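Uncharacterized lipoprotein yjhA (Bacillus subtilis, PDB 3CFU) is of unknown function but is probably a membrane-attached lipoprotein, this chain being the part that carries its DUF4352 domain. Local coordinates at residues T16-D21 / I50-M55. Residues are numbered along the deposited sequence; the frame is centred on the assembly and turned at random.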
loop_
_atom_site.group_PDB
_atom_site.type_symbol
_atom_site.label_atom_id
_atom_site.label_comp_id
_atom_site.label_asym_id
_atom_site.label_seq_id
_atom_site.Cartn_x
_atom_site.Cartn_y
_atom_site.Cartn_z
ATOM N N THR A 16 -5.384 6.850 3.090
ATOM C CA THR A 16 -5.636 7.494 1.822
ATOM C C THR A 16 -4.621 7.161 0.743
ATOM O O THR A 16 -3.433 6.988 1.019
ATOM C CB THR A 16 -5.711 9.053 1.993
ATOM O OG1 THR A 16 -5.623 9.690 0.710
ATOM C CG2 THR A 16 -4.602 9.550 2.866
ATOM N N VAL A 17 -5.118 7.027 -0.483
ATOM C CA VAL A 17 -4.255 6.785 -1.627
ATOM C C VAL A 17 -4.134 8.186 -2.234
ATOM O O VAL A 17 -5.120 8.751 -2.713
ATOM C CB VAL A 17 -4.891 5.824 -2.660
ATOM C CG1 VAL A 17 -3.920 5.613 -3.816
ATOM C CG2 VAL A 17 -5.226 4.489 -2.011
ATOM N N ASN A 18 -2.931 8.753 -2.192
ATOM C CA ASN A 18 -2.693 10.101 -2.708
ATOM C C ASN A 18 -2.703 10.184 -4.228
ATOM O O ASN A 18 -3.669 10.670 -4.816
ATOM C CB ASN A 18 -1.370 10.629 -2.158
ATOM C CG ASN A 18 -1.370 10.724 -0.643
ATOM O OD1 ASN A 18 -0.327 10.593 0.004
ATOM N ND2 ASN A 18 -2.543 10.961 -0.069
ATOM N N LYS A 19 -1.635 9.720 -4.868
ATOM C CA LYS A 19 -1.563 9.750 -6.324
ATOM C C LYS A 19 -1.013 8.460 -6.895
ATOM O O LYS A 19 -0.496 7.607 -6.166
ATOM C CB LYS A 19 -0.642 10.874 -6.819
ATOM C CG LYS A 19 -0.381 11.987 -5.833
ATOM C CD LYS A 19 1.020 11.895 -5.254
ATOM C CE LYS A 19 2.081 12.259 -6.283
ATOM N NZ LYS A 19 3.441 12.075 -5.715
ATOM N N VAL A 20 -1.139 8.326 -8.212
ATOM C CA VAL A 20 -0.581 7.186 -8.910
ATOM C C VAL A 20 0.256 7.708 -10.076
ATOM O O VAL A 20 -0.275 8.145 -11.098
ATOM C CB VAL A 20 -1.635 6.219 -9.489
ATOM C CG1 VAL A 20 -0.917 5.069 -10.202
ATOM C CG2 VAL A 20 -2.513 5.668 -8.387
ATOM N N ASP A 21 1.571 7.699 -9.912
ATOM C CA ASP A 21 2.435 8.135 -10.997
ATOM C C ASP A 21 2.847 6.846 -11.733
ATOM O O ASP A 21 2.743 5.749 -11.179
ATOM C CB ASP A 21 3.664 8.888 -10.453
ATOM C CG ASP A 21 3.282 10.075 -9.559
ATOM O OD1 ASP A 21 2.348 10.821 -9.929
ATOM O OD2 ASP A 21 3.919 10.267 -8.493
ATOM N N ILE A 50 3.278 3.726 -9.230
ATOM C CA ILE A 50 3.928 4.249 -8.035
ATOM C C ILE A 50 2.822 4.871 -7.209
ATOM O O ILE A 50 2.547 6.063 -7.331
ATOM C CB ILE A 50 4.965 5.345 -8.320
ATOM C CG1 ILE A 50 6.093 4.793 -9.191
ATOM C CG2 ILE A 50 5.518 5.876 -7.002
ATOM C CD1 ILE A 50 5.675 4.526 -10.617
ATOM N N ILE A 51 2.181 4.060 -6.374
ATOM C CA ILE A 51 1.096 4.537 -5.533
ATOM C C ILE A 51 1.630 5.110 -4.233
ATOM O O ILE A 51 2.393 4.454 -3.520
ATOM C CB ILE A 51 0.104 3.395 -5.209
ATOM C CG1 ILE A 51 -0.479 2.833 -6.510
ATOM C CG2 ILE A 51 -1.016 3.911 -4.324
ATOM C CD1 ILE A 51 -1.184 1.508 -6.358
ATOM N N GLU A 52 1.251 6.352 -3.948
ATOM C CA GLU A 52 1.655 7.008 -2.714
ATOM C C GLU A 52 0.434 6.943 -1.813
ATOM O O GLU A 52 -0.674 7.290 -2.234
ATOM C CB GLU A 52 2.047 8.471 -2.952
ATOM C CG GLU A 52 2.514 9.164 -1.688
ATOM C CD GLU A 52 2.808 10.635 -1.892
ATOM O OE1 GLU A 52 1.853 11.414 -2.102
ATOM O OE2 GLU A 52 4.000 11.012 -1.845
ATOM N N VAL A 53 0.638 6.482 -0.581
ATOM C CA VAL A 53 -0.449 6.357 0.387
ATOM C C VAL A 53 -0.056 6.992 1.723
ATOM O O VAL A 53 1.123 7.241 1.987
ATOM C CB VAL A 53 -0.832 4.851 0.620
ATOM C CG1 VAL A 53 -1.214 4.190 -0.697
ATOM C CG2 VAL A 53 0.325 4.095 1.248
ATOM N N THR A 54 -1.056 7.259 2.560
ATOM C CA THR A 54 -0.828 7.856 3.866
ATOM C C THR A 54 -1.640 7.120 4.915
ATOM O O THR A 54 -2.801 6.794 4.689
ATOM C CB THR A 54 -1.258 9.345 3.906
ATOM O OG1 THR A 54 -0.362 10.123 3.104
ATOM C CG2 THR A 54 -1.242 9.878 5.347
HETATM N N MSE A 55 -1.009 6.862 6.056
HETATM C CA MSE A 55 -1.645 6.197 7.184
HETATM C C MSE A 55 -1.617 7.131 8.384
HETATM O O MSE A 55 -0.565 7.661 8.747
HETATM C CB MSE A 55 -0.908 4.907 7.571
HETATM C CG MSE A 55 -1.154 3.741 6.644
HETATM SE SE MSE A 55 -0.168 2.131 7.104
HETATM C CE MSE A 55 -0.978 1.700 8.806
#
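Residues 16-21 and 50-55 pair as antiparallel strands through a beta bulge, in which Asn18 and Lys19 together face Glu52. The register shows the extra residue: Val17 lies across from Val53, whereas Val20 lies across from Ile51. Glu52 spans the bulge with its backbone, its O accepting from Asn18 N at 2.7 Å and its N donating to Lys19 O at 3.1 Å, nearly straight at 170°. At the ends Thr16 and Thr54, like Asp21 and Ile50, satisfy each other's N and O, but unequally: Thr54 N reaches Thr16 O at 2.8 Å, whereas Asp21 N, 3.2 Å from Ile50 O, sits above the carbonyl plane. Chi1 of -178° sets Glu52 CG anti to the backbone N, and the extended chain beyond carries the carboxylate across the Asn18 and Lys19 side chains, OE1 3.3 Å from Lys19 CD. Its OE2 forms a salt bridge with Arg91. Lys19 NZ forms one with Asp21 OD2 at 3.3 Å, its hydrogen bond weak. Glu52 OE1, 4.0 Å from Lys19 NZ, is too far for another. An alanine at Glu52 would probably leave Arg91 without this carboxylate and Lys19 with less neighbouring negative charge. Thr54 OG1 is hydrogen-bonded to Thr105 OG1 on strand 103-112. On the opposite face, Val17 CG1 meets Ile51 CG2 at 3.4 Å.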